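Local coordinates for putative Nitroreductase (Anabaena variabilis ATCC 29413, PDB 3EO7), which binds flavin mononucleotide and, as a member of the nitroreductase family, probably acts as an FMN-dependent oxidoreductase, at residues Tyr107-Ser115 with Pro123-Arg131; Ile164-Ser173 with Ile185-Ile196. All coordinates share one frame; numbering follows the deposited sequence. Where two conformers were deposited one is given.

Contact 1: Tyr107-Ser115 with Pro123-Arg131; sequences YPAEVYVVS and PGLYNYQCR
Strands 109-115 and 124-129 run antiparallel with 148° between their directions, forming a beta hairpin of the nitroreductase-family sheet. Near the turn, Ser-115 and Gly-124 exchange two backbone hydrogen bonds, as do Val-113 and Tyr-126; farther along, Tyr-128 N gives a single hydrogen bond to Val-111 O, and a water between Val-111 N and Tyr-128 O replaces the second. On one face Val-114 CG2 lies alongside Leu-125 CD2, 4.0 Å away, the two side chains pointing the same way. On the other, the Tyr-126 ring has Val-113 O at its edge, in plane, and passes CE1 within 3.8 Å of Ser-115 CB, while its hydroxyl hydrogen-bonds to Ser-122 O.

Polar contacts gather at the far end of the pairing. With CG of Asn-127 anti to the backbone N (chi1 177°), the amide brings ND2 3.4 Å above one face of the Tyr-112 ring, near its rim, the planes 62° apart. The same ND2 donates to Glu-110 OE1 at 3.0 Å, with carboxylate and amide nearly coplanar; the other Glu-110 oxygen pairs with Arg-172. Asn-127 OD1 accepts a hydrogen bond from Gln-129 NE2 (2.8 Å), and a water lies 2.9 Å from OD1.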
loop_
_atom_site.group_PDB
_atom_site.type_symbol
_atom_site.label_atom_id
_atom_site.label_comp_id
_atom_site.label_asym_id
_atom_site.label_seq_id
_atom_site.Cartn_x
_atom_site.Cartn_y
_atom_site.Cartn_z
ATOM N N TYR A 107 9.848 -7.598 1.974
ATOM C CA TYR A 107 10.084 -6.251 2.498
ATOM C C TYR A 107 10.924 -5.323 1.629
ATOM O O TYR A 107 11.940 -4.783 2.084
ATOM C CB TYR A 107 10.635 -6.307 3.956
ATOM C CG TYR A 107 9.748 -7.192 4.749
ATOM C CD1 TYR A 107 8.455 -6.793 5.062
ATOM C CD2 TYR A 107 10.143 -8.484 5.090
ATOM C CE1 TYR A 107 7.578 -7.648 5.747
ATOM C CE2 TYR A 107 9.276 -9.330 5.760
ATOM C CZ TYR A 107 7.993 -8.916 6.080
ATOM O OH TYR A 107 7.124 -9.793 6.703
ATOM N N PRO A 108 10.463 -5.081 0.396
ATOM C CA PRO A 108 11.164 -4.150 -0.499
ATOM C C PRO A 108 11.211 -2.704 0.026
ATOM O O PRO A 108 12.162 -1.975 -0.268
ATOM C CB PRO A 108 10.345 -4.236 -1.811
ATOM C CG PRO A 108 8.955 -4.623 -1.343
ATOM C CD PRO A 108 9.234 -5.610 -0.223
ATOM N N ALA A 109 10.229 -2.295 0.824
ATOM C CA ALA A 109 10.173 -0.904 1.284
ATOM C C ALA A 109 11.193 -0.566 2.361
ATOM O O ALA A 109 11.500 -1.398 3.231
ATOM C CB ALA A 109 8.739 -0.540 1.771
ATOM N N GLU A 110 11.748 0.647 2.253
ATOM C CA GLU A 110 12.635 1.217 3.260
ATOM C C GLU A 110 12.034 2.560 3.644
ATOM O O GLU A 110 11.548 3.301 2.777
ATOM C CB GLU A 110 14.083 1.459 2.743
ATOM C CG GLU A 110 14.922 0.246 2.831
ATOM C CD GLU A 110 15.245 -0.139 4.253
ATOM O OE1 GLU A 110 15.642 0.729 5.094
ATOM O OE2 GLU A 110 15.170 -1.347 4.530
ATOM N N VAL A 111 12.081 2.844 4.942
ATOM C CA VAL A 111 11.555 4.070 5.498
ATOM C C VAL A 111 12.683 4.986 5.913
ATOM O O VAL A 111 13.561 4.602 6.700
ATOM C CB VAL A 111 10.625 3.777 6.695
ATOM C CG1 VAL A 111 10.221 5.093 7.432
ATOM C CG2 VAL A 111 9.369 2.971 6.222
ATOM N N TYR A 112 12.617 6.217 5.407
ATOM C CA TYR A 112 13.537 7.262 5.791
ATOM C C TYR A 112 12.780 8.407 6.442
ATOM O O TYR A 112 11.628 8.634 6.131
ATOM C CB TYR A 112 14.252 7.819 4.569
ATOM C CG TYR A 112 15.125 6.809 3.890
ATOM C CD1 TYR A 112 14.599 5.925 2.967
ATOM C CD2 TYR A 112 16.471 6.739 4.189
ATOM C CE1 TYR A 112 15.391 4.953 2.362
ATOM C CE2 TYR A 112 17.289 5.778 3.599
ATOM C CZ TYR A 112 16.755 4.908 2.673
ATOM O OH TYR A 112 17.577 3.978 2.092
ATOM N N VAL A 113 13.456 9.120 7.336
ATOM C CA VAL A 113 12.926 10.357 7.881
ATOM C C VAL A 113 13.884 11.474 7.478
ATOM O O VAL A 113 15.124 11.365 7.652
ATOM C CB VAL A 113 12.786 10.334 9.415
ATOM C CG1 VAL A 113 12.395 11.709 9.949
ATOM C CG2 VAL A 113 11.759 9.280 9.870
ATOM N N VAL A 114 13.308 12.541 6.950
ATOM C CA VAL A 114 14.059 13.749 6.554
ATOM C C VAL A 114 13.692 14.843 7.540
ATOM O O VAL A 114 12.516 15.101 7.759
ATOM C CB VAL A 114 13.780 14.182 5.116
ATOM C CG1 VAL A 114 14.562 15.472 4.776
ATOM C CG2 VAL A 114 14.150 13.074 4.154
ATOM N N SER A 115 14.702 15.456 8.156
ATOM C CA SER A 115 14.457 16.530 9.117
ATOM C C SER A 115 14.846 17.894 8.576
ATOM O O SER A 115 15.958 18.099 8.085
ATOM C CB SER A 115 15.219 16.276 10.401
ATOM O OG SER A 115 15.062 17.381 11.313
ATOM N N PRO A 123 18.958 18.401 11.622
ATOM C CA PRO A 123 18.605 18.292 10.212
ATOM C C PRO A 123 19.283 17.144 9.516
ATOM O O PRO A 123 20.323 16.643 9.977
ATOM C CB PRO A 123 19.166 19.589 9.621
ATOM C CG PRO A 123 20.229 20.006 10.524
ATOM C CD PRO A 123 19.770 19.604 11.887
ATOM N N GLY A 124 18.708 16.739 8.386
ATOM C CA GLY A 124 19.338 15.753 7.553
ATOM C C GLY A 124 18.543 14.491 7.336
ATOM O O GLY A 124 17.309 14.503 7.369
ATOM N N LEU A 125 19.291 13.411 7.115
ATOM C CA LEU A 125 18.753 12.132 6.712
ATOM C C LEU A 125 18.877 11.050 7.759
ATOM O O LEU A 125 19.929 10.852 8.359
ATOM C CB LEU A 125 19.469 11.656 5.436
ATOM C CG LEU A 125 19.570 12.709 4.330
ATOM C CD1 LEU A 125 20.511 12.154 3.200
ATOM C CD2 LEU A 125 18.181 13.141 3.830
ATOM N N TYR A 126 17.780 10.348 7.965
ATOM C CA TYR A 126 17.696 9.244 8.913
ATOM C C TYR A 126 17.079 8.003 8.246
ATOM O O TYR A 126 16.085 8.100 7.527
ATOM C CB TYR A 126 16.795 9.610 10.099
ATOM C CG TYR A 126 17.212 10.836 10.892
ATOM C CD1 TYR A 126 16.983 12.126 10.404
ATOM C CD2 TYR A 126 17.785 10.705 12.141
ATOM C CE1 TYR A 126 17.338 13.235 11.136
ATOM C CE2 TYR A 126 18.131 11.808 12.883
ATOM C CZ TYR A 126 17.922 13.067 12.375
ATOM O OH TYR A 126 18.311 14.129 13.137
ATOM N N ASN A 127 17.691 6.839 8.477
ATOM C CA ASN A 127 17.131 5.588 8.018
ATOM C C ASN A 127 16.477 4.891 9.218
ATOM O O ASN A 127 17.095 4.770 10.287
ATOM C CB ASN A 127 18.202 4.684 7.417
ATOM C CG ASN A 127 17.650 3.339 7.004
ATOM O OD1 ASN A 127 17.886 2.361 7.689
ATOM N ND2 ASN A 127 16.842 3.298 5.925
ATOM N N TYR A 128 15.273 4.397 9.023
ATOM C CA TYR A 128 14.572 3.639 10.058
ATOM C C TYR A 128 15.068 2.176 10.092
ATOM O O TYR A 128 14.945 1.441 9.131
ATOM C CB TYR A 128 13.035 3.702 9.879
ATOM C CG TYR A 128 12.345 2.875 10.958
ATOM C CD1 TYR A 128 12.485 3.210 12.313
ATOM C CD2 TYR A 128 11.611 1.741 10.633
ATOM C CE1 TYR A 128 11.935 2.406 13.316
ATOM C CE2 TYR A 128 11.003 0.957 11.624
ATOM C CZ TYR A 128 11.181 1.287 12.958
ATOM O OH TYR A 128 10.594 0.486 13.883
ATOM N N GLN A 129 15.601 1.778 11.225
ATOM C CA GLN A 129 16.127 0.431 11.428
ATOM C C GLN A 129 15.089 -0.416 12.167
ATOM O O GLN A 129 14.917 -0.282 13.375
ATOM C CB GLN A 129 17.396 0.531 12.256
ATOM C CG GLN A 129 18.541 1.165 11.525
ATOM C CD GLN A 129 19.200 0.192 10.582
ATOM O OE1 GLN A 129 19.519 -0.932 10.977
ATOM N NE2 GLN A 129 19.390 0.595 9.333
ATOM N N CYS A 130 14.378 -1.243 11.421
ATOM C CA CYS A 130 13.352 -2.142 11.948
ATOM C C CYS A 130 13.917 -3.067 13.016
ATOM O O CYS A 130 13.260 -3.330 14.015
ATOM C CB CYS A 130 12.759 -2.999 10.808
ATOM S SG CYS A 130 11.875 -2.085 9.529
ATOM N N ARG A 131 15.150 -3.527 12.832
ATOM C CA ARG A 131 15.732 -4.519 13.749
ATOM C C ARG A 131 15.908 -4.059 15.180
ATOM O O ARG A 131 15.796 -4.846 16.109
ATOM C CB ARG A 131 17.079 -5.019 13.222
ATOM C CG ARG A 131 16.938 -5.977 12.071
ATOM C CD ARG A 131 18.315 -6.226 11.486
ATOM N NE ARG A 131 18.796 -4.959 10.949
ATOM C CZ ARG A 131 19.993 -4.748 10.424
ATOM N NH1 ARG A 131 20.859 -5.751 10.314
ATOM N NH2 ARG A 131 20.295 -3.523 9.984
HETATM O O HOH W 1 13.212 0.910 6.888
HETATM O O HOH W 2 17.027 -0.344 7.082
#

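Contact 2: Ile164-Ser173 with Ile185-Ile196. With FMN (flavin mononucleotide), chain B.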
loop_
_atom_site.group_PDB
_atom_site.type_symbol
_atom_site.label_atom_id
_atom_site.label_comp_id
_atom_site.label_asym_id
_atom_site.label_seq_id
_atom_site.Cartn_x
_atom_site.Cartn_y
_atom_site.Cartn_z
ATOM N N ILE A 164 8.594 11.622 5.883
ATOM C CA ILE A 164 9.006 10.261 5.613
ATOM C C ILE A 164 9.197 10.173 4.100
ATOM O O ILE A 164 8.445 10.764 3.331
ATOM C CB ILE A 164 7.914 9.243 6.062
ATOM C CG1 ILE A 164 8.037 9.026 7.571
ATOM C CG2 ILE A 164 8.096 7.872 5.369
ATOM C CD1 ILE A 164 6.873 8.163 8.207
ATOM N N ILE A 165 10.199 9.420 3.673
ATOM C CA ILE A 165 10.308 9.052 2.277
ATOM C C ILE A 165 10.356 7.535 2.282
ATOM O O ILE A 165 11.126 6.927 3.054
ATOM C CB ILE A 165 11.525 9.661 1.551
ATOM C CG1 ILE A 165 11.473 11.204 1.641
ATOM C CG2 ILE A 165 11.563 9.134 0.096
ATOM C CD1 ILE A 165 12.681 11.905 0.960
ATOM N N VAL A 166 9.546 6.926 1.417
ATOM C CA VAL A 166 9.517 5.474 1.273
ATOM C C VAL A 166 10.159 5.144 -0.052
ATOM O O VAL A 166 9.750 5.663 -1.103
ATOM C CB VAL A 166 8.116 4.854 1.305
ATOM C CG1 VAL A 166 8.208 3.298 1.224
ATOM C CG2 VAL A 166 7.402 5.252 2.570
ATOM N N THR A 167 11.182 4.300 0.012
ATOM C CA THR A 167 11.828 3.816 -1.182
ATOM C C THR A 167 11.589 2.307 -1.303
ATOM O O THR A 167 11.096 1.656 -0.349
ATOM C CB THR A 167 13.346 3.994 -1.103
ATOM O OG1 THR A 167 13.881 3.123 -0.092
ATOM C CG2 THR A 167 13.758 5.456 -0.871
ATOM N N ALA A 168 11.962 1.771 -2.468
ATOM C CA ALA A 168 11.910 0.326 -2.756
ATOM C C ALA A 168 13.322 -0.133 -3.114
ATOM O O ALA A 168 13.977 0.498 -3.971
ATOM C CB ALA A 168 10.922 -0.006 -3.940
ATOM N N VAL A 169 13.788 -1.203 -2.456
ATOM C CA VAL A 169 15.072 -1.865 -2.762
ATOM C C VAL A 169 14.626 -3.020 -3.673
ATOM O O VAL A 169 14.073 -4.055 -3.230
ATOM C CB VAL A 169 15.815 -2.356 -1.507
ATOM C CG1 VAL A 169 17.085 -3.053 -1.911
ATOM C CG2 VAL A 169 16.113 -1.171 -0.551
ATOM N N PHE A 170 14.805 -2.811 -4.969
ATOM C CA PHE A 170 14.183 -3.671 -5.972
ATOM C C PHE A 170 14.465 -5.151 -5.833
ATOM O O PHE A 170 13.540 -5.969 -5.909
ATOM C CB PHE A 170 14.583 -3.224 -7.373
ATOM C CG PHE A 170 14.379 -1.748 -7.617
ATOM C CD1 PHE A 170 13.109 -1.150 -7.490
ATOM C CD2 PHE A 170 15.443 -0.962 -7.977
ATOM C CE1 PHE A 170 12.950 0.203 -7.716
ATOM C CE2 PHE A 170 15.271 0.397 -8.191
ATOM C CZ PHE A 170 14.027 0.961 -8.052
ATOM N N TYR A 171 15.734 -5.479 -5.631
ATOM C CA TYR A 171 16.124 -6.880 -5.595
ATOM C C TYR A 171 15.476 -7.663 -4.470
ATOM O O TYR A 171 15.360 -8.886 -4.565
ATOM C CB TYR A 171 17.628 -7.022 -5.560
ATOM C CG TYR A 171 18.093 -8.447 -5.777
ATOM C CD1 TYR A 171 17.906 -9.061 -7.020
ATOM C CD2 TYR A 171 18.714 -9.160 -4.777
ATOM C CE1 TYR A 171 18.319 -10.345 -7.244
ATOM C CE2 TYR A 171 19.139 -10.458 -5.008
ATOM C CZ TYR A 171 18.952 -11.026 -6.246
ATOM O OH TYR A 171 19.345 -12.322 -6.504
ATOM N N ARG A 172 15.105 -6.987 -3.378
ATOM C CA ARG A 172 14.470 -7.688 -2.272
ATOM C C ARG A 172 13.251 -8.508 -2.763
ATOM O O ARG A 172 13.037 -9.640 -2.300
ATOM C CB ARG A 172 14.071 -6.712 -1.171
ATOM C CG ARG A 172 15.253 -6.140 -0.408
ATOM C CD ARG A 172 14.700 -5.289 0.717
ATOM N NE ARG A 172 15.775 -4.615 1.402
ATOM C CZ ARG A 172 15.607 -3.647 2.295
ATOM N NH1 ARG A 172 14.381 -3.275 2.631
ATOM N NH2 ARG A 172 16.682 -3.044 2.827
ATOM N N SER A 173 12.480 -7.935 -3.692
ATOM C CA SER A 173 11.316 -8.621 -4.264
ATOM C C SER A 173 11.682 -9.346 -5.552
ATOM O O SER A 173 11.236 -10.469 -5.770
ATOM C CB SER A 173 10.163 -7.650 -4.506
ATOM O OG SER A 173 9.664 -7.160 -3.284
ATOM N N ILE A 185 6.100 -4.800 -5.262
ATOM C CA ILE A 185 6.758 -3.719 -4.558
ATOM C C ILE A 185 5.793 -2.569 -4.306
ATOM O O ILE A 185 5.723 -2.013 -3.208
ATOM C CB ILE A 185 7.950 -3.199 -5.399
ATOM C CG1 ILE A 185 9.127 -4.176 -5.313
ATOM C CG2 ILE A 185 8.426 -1.798 -4.915
ATOM C CD1 ILE A 185 10.226 -3.939 -6.367
ATOM N N CYS A 186 5.044 -2.186 -5.336
ATOM C CA CYS A 186 4.119 -1.059 -5.187
ATOM C C CYS A 186 2.954 -1.395 -4.256
ATOM O O CYS A 186 2.543 -0.555 -3.462
ATOM C CB CYS A 186 3.658 -0.580 -6.539
ATOM S SG CYS A 186 5.033 0.214 -7.502
ATOM N N LEU A 187 2.425 -2.610 -4.369
ATOM C CA LEU A 187 1.370 -3.090 -3.440
ATOM C C LEU A 187 1.883 -3.074 -2.009
ATOM O O LEU A 187 1.197 -2.568 -1.113
ATOM C CB LEU A 187 0.906 -4.499 -3.823
ATOM C CG LEU A 187 0.156 -4.522 -5.164
ATOM C CD1 LEU A 187 0.052 -5.976 -5.677
ATOM C CD2 LEU A 187 -1.208 -3.872 -4.993
ATOM N N ASP A 188 3.049 -3.687 -1.784
ATOM C CA ASP A 188 3.681 -3.729 -0.450
ATOM C C ASP A 188 3.804 -2.302 0.123
ATOM O O ASP A 188 3.520 -2.047 1.298
ATOM C CB ASP A 188 5.092 -4.314 -0.501
ATOM C CG ASP A 188 5.135 -5.816 -0.717
ATOM O OD1 ASP A 188 4.079 -6.472 -0.900
ATOM O OD2 ASP A 188 6.280 -6.333 -0.722
ATOM N N THR A 189 4.281 -1.401 -0.726
ATOM C CA THR A 189 4.461 -0.022 -0.332
ATOM C C THR A 189 3.124 0.606 0.016
ATOM O O THR A 189 3.031 1.285 1.020
ATOM C CB THR A 189 5.215 0.751 -1.388
ATOM O OG1 THR A 189 6.534 0.186 -1.544
ATOM C CG2 THR A 189 5.307 2.233 -1.022
ATOM N N GLY A 190 2.069 0.352 -0.775
ATOM C CA GLY A 190 0.744 0.866 -0.469
ATOM C C GLY A 190 0.241 0.424 0.893
ATOM O O GLY A 190 -0.353 1.213 1.605
ATOM N N HIS A 191 0.516 -0.827 1.268
ATOM C CA HIS A 191 0.133 -1.327 2.591
ATOM C C HIS A 191 0.821 -0.499 3.680
ATOM O O HIS A 191 0.182 -0.102 4.682
ATOM C CB HIS A 191 0.456 -2.826 2.777
ATOM C CG HIS A 191 -0.569 -3.761 2.198
ATOM N ND1 HIS A 191 -1.660 -4.194 2.914
ATOM C CD2 HIS A 191 -0.686 -4.315 0.964
ATOM C CE1 HIS A 191 -2.391 -5.006 2.148
ATOM N NE2 HIS A 191 -1.818 -5.106 0.967
ATOM N N LEU A 192 2.113 -0.250 3.504
ATOM C CA LEU A 192 2.852 0.610 4.438
ATOM C C LEU A 192 2.264 2.022 4.504
ATOM O O LEU A 192 2.135 2.601 5.585
ATOM C CB LEU A 192 4.321 0.631 4.033
ATOM C CG LEU A 192 5.217 1.637 4.757
ATOM C CD1 LEU A 192 5.181 1.408 6.270
ATOM C CD2 LEU A 192 6.647 1.417 4.193
ATOM N N LEU A 193 1.897 2.588 3.354
ATOM C CA LEU A 193 1.237 3.893 3.337
ATOM C C LEU A 193 -0.048 3.898 4.150
ATOM O O LEU A 193 -0.324 4.889 4.840
ATOM C CB LEU A 193 0.926 4.365 1.912
ATOM C CG LEU A 193 2.109 4.580 0.931
ATOM C CD1 LEU A 193 1.560 5.191 -0.379
ATOM C CD2 LEU A 193 3.205 5.455 1.556
ATOM N N GLY A 194 -0.843 2.813 4.055
ATOM C CA GLY A 194 -2.060 2.674 4.892
ATOM C C GLY A 194 -1.687 2.694 6.378
ATOM O O GLY A 194 -2.349 3.360 7.197
ATOM N N ASN A 195 -0.619 2.009 6.764
ATOM C CA ASN A 195 -0.211 2.064 8.188
ATOM C C ASN A 195 0.245 3.457 8.587
ATOM O O ASN A 195 -0.030 3.914 9.695
ATOM C CB ASN A 195 0.935 1.110 8.523
ATOM C CG ASN A 195 0.515 -0.310 8.639
ATOM O OD1 ASN A 195 -0.691 -0.645 8.693
ATOM N ND2 ASN A 195 1.499 -1.187 8.666
ATOM N N ILE A 196 0.993 4.113 7.714
ATOM C CA ILE A 196 1.472 5.464 8.026
ATOM C C ILE A 196 0.307 6.408 8.316
ATOM O O ILE A 196 0.341 7.140 9.314
ATOM C CB ILE A 196 2.406 5.996 6.951
ATOM C CG1 ILE A 196 3.703 5.199 6.955
ATOM C CG2 ILE A 196 2.738 7.542 7.140
ATOM C CD1 ILE A 196 4.604 5.537 5.765
HETATM N N1 FMN B . -0.083 -14.588 1.173
HETATM C C2 FMN B . -0.426 -15.767 0.532
HETATM O O2 FMN B . -0.583 -16.806 1.164
HETATM N N3 FMN B . -0.578 -15.863 -0.825
HETATM C C4 FMN B . -0.362 -14.802 -1.653
HETATM O O4 FMN B . -0.696 -14.902 -2.848
HETATM C C4A FMN B . -0.020 -13.592 -1.051
HETATM N N5 FMN B . 0.263 -12.491 -1.835
HETATM C C5A FMN B . 0.520 -11.248 -1.222
HETATM C C6 FMN B . 0.695 -10.091 -1.972
HETATM C C7 FMN B . 0.972 -8.865 -1.368
HETATM C C7M FMN B . 1.039 -7.585 -2.216
HETATM C C8 FMN B . 1.073 -8.782 0.015
HETATM C C8M FMN B . 1.177 -7.455 0.738
HETATM C C9 FMN B . 0.894 -9.936 0.799
HETATM C C9A FMN B . 0.616 -11.166 0.179
HETATM N N10 FMN B . 0.447 -12.313 0.947
HETATM C C10 FMN B . 0.119 -13.500 0.350
HETATM C "C1'" FMN B . 0.782 -12.334 2.424
HETATM C "C2'" FMN B . 2.270 -12.375 2.704
HETATM O "O2'" FMN B . 2.760 -13.723 2.535
HETATM C "C3'" FMN B . 2.528 -11.857 4.117
HETATM O "O3'" FMN B . 2.213 -10.463 4.193
HETATM C "C4'" FMN B . 3.955 -12.126 4.632
HETATM O "O4'" FMN B . 4.219 -13.555 4.706
HETATM C "C5'" FMN B . 4.150 -11.486 5.993
HETATM O "O5'" FMN B . 3.231 -11.965 6.939
HETATM P P FMN B . 2.236 -11.005 7.707
HETATM O O1P FMN B . 1.301 -10.382 6.676
HETATM O O2P FMN B . 1.496 -11.918 8.677
HETATM O O3P FMN B . 3.011 -9.949 8.441
HETATM O O HOH W 3 7.510 -8.266 -2.260
#
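Val-166 lies at the middle of the apolar seam between strand 164-169 and helix 185-196, whose axes pass 9.5 Å apart at 151°. With CG1 anti to the backbone N (chi1 -177°), Val-166 meets the helix tip to tip: CG1 is 3.8 Å from Thr-189 CG2 and equally near Leu-192 CD2. Its second methyl, CG2, makes more distant contacts with Leu-193 and Ile-196. Farther along, Ile-164 CG2 and Ile-196 CD1 are 4.2 Å apart. The helix thus packs lengthwise on one face of the sheet, in the alpha+beta manner of the nitroreductase fold.

Ala-168 CB packs closely on Ile-185 CG2, though the modelled 3.2 Å is shorter than normal and its exact value doubtful. The other branch of Ile-185 passes along Ser-173, and its CD1 reaches the edge of the Phe-170 ring. Thr-189 OG1 turns back to its own helix and hydrogen-bonds to Ile-185 O, leaving CG2 to face the strand.

Between Ser-173 and Asp-188, by contrast, the side chains do not meet directly; in one of two serine conformers a water fills the gap, accepting from Ser-173 OG and donating to Asp-188 OD2. OD2 also hydrogen-bonds to Ser-102 OG and OD1 to Ala-103 N, while Asp-188 OD1 comes within 3.5 Å of FMN C8M. Leu-187 and His-191 also touch the methyl groups of the flavin's dimethylbenzene ring. An apolar seam thus seats the helix against the sheet, while a carboxylate held by several hydrogen bonds lies beside the flavin methyl groups.

In the fold
Contact 1 precedes contact 2 along the chain, and their centres are 12 Å apart. They share one antiparallel sheet: strand 109-115 of the hairpin is the direct neighbour of strand 162-169, and helix 181-202 packs across both, Leu-192 also touching Val-111. The joint is also polar, with a salt bridge from Glu-110 OE2 to Arg-172 NH1 and a probable backbone hydrogen bond from Val-169 N to Pro-108 O. Pro-108 also packs on Ser-173 and Asp-188. Tyr-107, Leu-187, Asp-188 and His-191 belong to the FMN pocket, so the loop entering the hairpin and the helix both contribute to the cofactor site.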